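Local coordinates for protein YaeO (Vibrio cholerae serotype O1, PDB 6JIE) that inhibits Rho-dependent transcription termination by dissociating the Rho hexamer, and is a structural homologue of the RNA chaperone Hfq, at residues 9-21 with 29-41. Sequence-based numbering, arbitrary orientation.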
loop_
_atom_site.group_PDB
_atom_site.type_symbol
_atom_site.label_atom_id
_atom_site.label_comp_id
_atom_site.label_asym_id
_atom_site.label_seq_id
_atom_site.Cartn_x
_atom_site.Cartn_y
_atom_site.Cartn_z
ATOM N N TYR A 9 14.228 -10.246 5.069
ATOM C CA TYR A 9 12.935 -9.976 4.444
ATOM C C TYR A 9 12.321 -8.664 4.923
ATOM O O TYR A 9 11.532 -8.044 4.195
ATOM C CB TYR A 9 11.983 -11.147 4.697
ATOM C CG TYR A 9 12.308 -12.348 3.842
ATOM C CD1 TYR A 9 12.095 -12.322 2.468
ATOM C CD2 TYR A 9 12.839 -13.501 4.399
ATOM C CE1 TYR A 9 12.392 -13.409 1.683
ATOM C CE2 TYR A 9 13.139 -14.597 3.617
ATOM C CZ TYR A 9 12.915 -14.545 2.258
ATOM O OH TYR A 9 13.214 -15.630 1.466
ATOM N N ILE A 10 12.665 -8.226 6.130
ATOM C CA ILE A 10 12.259 -6.898 6.589
ATOM C C ILE A 10 12.866 -5.828 5.696
ATOM O O ILE A 10 12.176 -4.917 5.223
ATOM C CB ILE A 10 12.668 -6.693 8.058
ATOM C CG1 ILE A 10 11.970 -7.725 8.938
ATOM C CG2 ILE A 10 12.337 -5.276 8.509
ATOM C CD1 ILE A 10 10.478 -7.628 8.895
ATOM N N GLU A 11 14.176 -5.930 5.454
ATOM C CA GLU A 11 14.856 -4.984 4.581
ATOM C C GLU A 11 14.262 -5.009 3.180
ATOM O O GLU A 11 14.029 -3.956 2.575
ATOM C CB GLU A 11 16.347 -5.313 4.540
ATOM C CG GLU A 11 17.145 -4.530 3.505
ATOM C CD GLU A 11 18.629 -4.841 3.546
ATOM O OE1 GLU A 11 19.014 -6.016 3.329
ATOM O OE2 GLU A 11 19.421 -3.908 3.802
ATOM N N LEU A 12 13.984 -6.205 2.659
ATOM C CA LEU A 12 13.429 -6.323 1.317
ATOM C C LEU A 12 12.027 -5.731 1.226
ATOM O O LEU A 12 11.702 -5.067 0.237
ATOM C CB LEU A 12 13.443 -7.787 0.877
ATOM C CG LEU A 12 12.868 -8.136 -0.488
ATOM C CD1 LEU A 12 13.660 -9.286 -1.068
ATOM C CD2 LEU A 12 11.403 -8.528 -0.386
ATOM N N ALA A 13 11.177 -5.961 2.235
ATOM C CA ALA A 13 9.850 -5.348 2.246
ATOM C C ALA A 13 9.938 -3.828 2.204
ATOM O O ALA A 13 9.153 -3.170 1.516
ATOM C CB ALA A 13 9.062 -5.788 3.483
ATOM N N CYS A 14 10.874 -3.252 2.946
ATOM C CA CYS A 14 11.063 -1.806 2.897
ATOM C C CYS A 14 11.639 -1.354 1.558
ATOM O O CYS A 14 11.245 -0.303 1.035
ATOM C CB CYS A 14 11.969 -1.374 4.045
ATOM S SG CYS A 14 11.221 -1.639 5.663
ATOM N N LEU A 15 12.595 -2.113 0.999
ATOM C CA LEU A 15 13.218 -1.721 -0.264
ATOM C C LEU A 15 12.172 -1.530 -1.351
ATOM O O LEU A 15 12.226 -0.564 -2.122
ATOM C CB LEU A 15 14.246 -2.776 -0.694
ATOM C CG LEU A 15 15.005 -2.532 -1.988
ATOM C CD1 LEU A 15 15.913 -1.322 -1.809
ATOM C CD2 LEU A 15 15.799 -3.776 -2.382
ATOM N N PHE A 16 11.202 -2.436 -1.420
ATOM C CA PHE A 16 10.162 -2.403 -2.439
ATOM C C PHE A 16 8.860 -1.768 -1.949
ATOM O O PHE A 16 7.867 -1.786 -2.679
ATOM C CB PHE A 16 9.887 -3.828 -2.933
ATOM C CG PHE A 16 11.093 -4.495 -3.580
ATOM C CD1 PHE A 16 11.838 -3.827 -4.537
ATOM C CD2 PHE A 16 11.472 -5.774 -3.221
ATOM C CE1 PHE A 16 12.943 -4.433 -5.155
ATOM C CE2 PHE A 16 12.587 -6.385 -3.831
ATOM C CZ PHE A 16 13.315 -5.699 -4.787
ATOM N N HIS A 17 8.836 -1.220 -0.736
ATOM C CA HIS A 17 7.629 -0.635 -0.139
ATOM C C HIS A 17 6.435 -1.572 -0.267
ATOM O O HIS A 17 5.378 -1.218 -0.795
ATOM C CB HIS A 17 7.315 0.730 -0.749
ATOM C CG HIS A 17 8.354 1.757 -0.438
ATOM N ND1 HIS A 17 8.838 1.948 0.837
ATOM C CD2 HIS A 17 9.026 2.625 -1.230
ATOM C CE1 HIS A 17 9.743 2.909 0.822
ATOM N NE2 HIS A 17 9.876 3.337 -0.419
ATOM N N LEU A 18 6.621 -2.766 0.236
ATOM C CA LEU A 18 5.587 -3.773 0.067
ATOM C C LEU A 18 4.457 -3.557 1.065
ATOM O O LEU A 18 4.713 -3.223 2.220
ATOM C CB LEU A 18 6.168 -5.166 0.269
ATOM C CG LEU A 18 7.190 -5.633 -0.767
ATOM C CD1 LEU A 18 7.563 -7.086 -0.492
ATOM C CD2 LEU A 18 6.633 -5.481 -2.175
ATOM N N PRO A 19 3.206 -3.792 0.656
ATOM C CA PRO A 19 2.108 -3.832 1.628
ATOM C C PRO A 19 2.212 -5.097 2.465
ATOM O O PRO A 19 2.307 -6.199 1.920
ATOM C CB PRO A 19 0.856 -3.842 0.748
ATOM C CG PRO A 19 1.310 -4.492 -0.533
ATOM C CD PRO A 19 2.744 -4.040 -0.718
ATOM N N VAL A 20 2.201 -4.935 3.793
ATOM C CA VAL A 20 2.397 -6.063 4.698
ATOM C C VAL A 20 1.476 -5.963 5.901
ATOM O O VAL A 20 1.060 -4.878 6.309
ATOM C CB VAL A 20 3.851 -6.192 5.202
ATOM C CG1 VAL A 20 4.791 -6.528 4.030
ATOM C CG2 VAL A 20 4.310 -4.940 5.909
ATOM N N LYS A 21 1.169 -7.130 6.456
ATOM C CA LYS A 21 0.494 -7.290 7.735
ATOM C C LYS A 21 1.529 -7.787 8.734
ATOM O O LYS A 21 2.124 -8.860 8.545
ATOM C CB LYS A 21 -0.673 -8.271 7.615
ATOM C CG LYS A 21 -1.284 -8.697 8.954
ATOM C CD LYS A 21 -2.266 -9.843 8.716
ATOM C CE LYS A 21 -2.665 -10.557 9.991
ATOM N NZ LYS A 21 -3.368 -11.844 9.670
ATOM N N VAL A 29 -2.080 -6.864 15.625
ATOM C CA VAL A 29 -1.855 -6.867 14.180
ATOM C C VAL A 29 -1.837 -5.435 13.663
ATOM O O VAL A 29 -2.633 -4.595 14.096
ATOM C CB VAL A 29 -2.930 -7.700 13.454
ATOM C CG1 VAL A 29 -2.781 -7.559 11.953
ATOM C CG2 VAL A 29 -2.812 -9.150 13.862
ATOM N N TYR A 30 -0.906 -5.151 12.749
ATOM C CA TYR A 30 -0.835 -3.875 12.049
ATOM C C TYR A 30 -0.775 -4.138 10.555
ATOM O O TYR A 30 -0.088 -5.066 10.125
ATOM C CB TYR A 30 0.405 -3.074 12.439
ATOM C CG TYR A 30 0.542 -2.708 13.900
ATOM C CD1 TYR A 30 0.217 -1.436 14.344
ATOM C CD2 TYR A 30 1.032 -3.630 14.829
ATOM C CE1 TYR A 30 0.369 -1.076 15.677
ATOM C CE2 TYR A 30 1.179 -3.281 16.172
ATOM C CZ TYR A 30 0.848 -2.004 16.581
ATOM O OH TYR A 30 0.991 -1.633 17.895
ATOM N N TYR A 31 -1.461 -3.306 9.765
ATOM C CA TYR A 31 -1.429 -3.385 8.306
ATOM C C TYR A 31 -0.883 -2.080 7.732
ATOM O O TYR A 31 -1.247 -0.999 8.194
ATOM C CB TYR A 31 -2.847 -3.620 7.721
ATOM C CG TYR A 31 -3.555 -4.927 8.068
ATOM C CD1 TYR A 31 -4.209 -5.094 9.280
ATOM C CD2 TYR A 31 -3.601 -5.977 7.159
ATOM C CE1 TYR A 31 -4.867 -6.288 9.583
ATOM C CE2 TYR A 31 -4.249 -7.166 7.455
ATOM C CZ TYR A 31 -4.878 -7.316 8.661
ATOM O OH TYR A 31 -5.523 -8.500 8.940
ATOM N N GLY A 32 -0.044 -2.153 6.702
ATOM C CA GLY A 32 0.312 -0.928 6.007
ATOM C C GLY A 32 1.396 -1.181 4.982
ATOM O O GLY A 32 1.586 -2.311 4.538
ATOM N N VAL A 33 2.108 -0.112 4.637
ATOM C CA VAL A 33 3.191 -0.162 3.669
ATOM C C VAL A 33 4.515 -0.114 4.419
ATOM O O VAL A 33 4.738 0.777 5.252
ATOM C CB VAL A 33 3.078 0.992 2.660
ATOM C CG1 VAL A 33 4.256 0.961 1.668
ATOM C CG2 VAL A 33 1.729 0.914 1.947
ATOM N N ALA A 34 5.382 -1.081 4.139
ATOM C CA ALA A 34 6.708 -1.116 4.751
ATOM C C ALA A 34 7.542 0.046 4.231
ATOM O O ALA A 34 7.855 0.104 3.039
ATOM C CB ALA A 34 7.395 -2.440 4.435
ATOM N N ALA A 35 7.905 0.968 5.118
ATOM C CA ALA A 35 8.523 2.222 4.715
ATOM C C ALA A 35 10.040 2.197 4.826
ATOM O O ALA A 35 10.740 2.518 3.859
ATOM C CB ALA A 35 7.955 3.372 5.552
ATOM N N ASP A 36 10.563 1.833 5.991
ATOM C CA ASP A 36 11.996 1.927 6.215
ATOM C C ASP A 36 12.319 1.186 7.501
ATOM O O ASP A 36 11.431 0.863 8.300
ATOM C CB ASP A 36 12.453 3.389 6.297
ATOM C CG ASP A 36 13.940 3.562 6.011
ATOM O OD1 ASP A 36 14.651 2.554 5.803
ATOM O OD2 ASP A 36 14.400 4.719 5.992
ATOM N N THR A 37 13.595 0.890 7.672
ATOM C CA THR A 37 14.103 0.426 8.949
ATOM C C THR A 37 14.836 1.586 9.599
ATOM O O THR A 37 15.565 2.326 8.933
ATOM C CB THR A 37 15.035 -0.774 8.781
ATOM O OG1 THR A 37 16.012 -0.470 7.781
ATOM C CG2 THR A 37 14.248 -2.007 8.345
ATOM N N GLN A 38 14.596 1.785 10.889
ATOM C CA GLN A 38 15.282 2.851 11.601
ATOM C C GLN A 38 15.226 2.512 13.077
ATOM O O GLN A 38 14.482 1.625 13.494
ATOM C CB GLN A 38 14.641 4.216 11.320
ATOM C CG GLN A 38 13.207 4.310 11.801
ATOM C CD GLN A 38 12.540 5.626 11.430
ATOM O OE1 GLN A 38 12.536 6.577 12.213
ATOM N NE2 GLN A 38 11.965 5.680 10.241
ATOM N N ARG A 39 16.021 3.228 13.866
ATOM C CA ARG A 39 15.940 3.095 15.309
ATOM C C ARG A 39 14.953 4.109 15.874
ATOM O O ARG A 39 14.862 5.239 15.390
ATOM C CB ARG A 39 17.326 3.271 15.944
ATOM C CG ARG A 39 18.292 2.177 15.512
ATOM C CD ARG A 39 19.424 2.021 16.495
ATOM N NE ARG A 39 20.385 0.996 16.090
ATOM C CZ ARG A 39 20.452 -0.225 16.618
ATOM N NH1 ARG A 39 19.613 -0.588 17.578
ATOM N NH2 ARG A 39 21.366 -1.084 16.189
ATOM N N ASN A 40 14.209 3.694 16.896
ATOM C CA ASN A 40 13.297 4.601 17.582
ATOM C C ASN A 40 14.090 5.448 18.573
ATOM O O ASN A 40 15.319 5.384 18.625
ATOM C CB ASN A 40 12.157 3.818 18.234
ATOM C CG ASN A 40 12.633 2.786 19.276
ATOM O OD1 ASN A 40 13.751 2.850 19.801
ATOM N ND2 ASN A 40 11.755 1.832 19.582
ATOM N N SER A 41 13.396 6.256 19.380
ATOM C CA SER A 41 14.081 7.138 20.323
ATOM C C SER A 41 14.808 6.366 21.410
ATOM O O SER A 41 15.743 6.900 22.013
ATOM C CB SER A 41 13.087 8.114 20.959
ATOM O OG SER A 41 12.134 7.429 21.753
HETATM O O HOH W 1 12.922 1.970 1.331
#
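Val-29 meets Lys-21 through its CG1, with Val-29 CG1 lying 3.5 Å from Lys-21 CG. Tyr-31 takes the same lysine on the face of its ring. Lys-21 CG sits 4.0 Å from the centroid of the Tyr-31 ring, a CH-pi contact. With CG anti to the backbone N (chi1 170°) and the chain extended beyond it, Lys-21 runs alongside the tyrosine, and its CD reaches the phenol OH. Its NZ makes a long, weak ion pair with Glu-67.

Gly-32 and Val-20 form an antiparallel hydrogen-bonded pair. Val-20 N gives a bond of 2.8 Å to Gly-32 O, and Gly-32 N returns one to Val-20 O. The chain turns a corner at Gly-32, passing from the sheet of strand 19-24 to that of strand 33-39. A short N-terminal helix followed by a strongly bent, small beta sheet is the Sm-like arrangement, consistent with its being a structural homologue of Hfq.

Val-33 pairs with Pro-19 and lays CG1 against His-17 O and CB. Ala-34 points toward segment 9-21. Ala-34 CB touches Ala-13 CB at 3.9 Å and also packs against Cys-14 SG and Val-20 CG2. Its backbone N donates to Leu-18 O. Ala-34 O accepts from His-17 ND1 at 3.0 Å on a lone pair, almost in the imidazole plane (N-H...O 168°). His-17 is the C-prime residue of the Schellman motif ending helix 9-15, and its ring stacks on Tyr-7 of the second subunit. Ala-35 O lies at the same ring edge, 3.2 Å from His-17 CE1. A water donates to Cys-14 O and, weakly, to Ala-35 O.

Ala-35 and Asp-36 form a classic beta bulge opposite Ala-48. Cys-14 SG rests on the Asp-36 backbone. Thr-37 ends the contact, with Thr-37 CG2 3.8 Å from Ile-10 CG2.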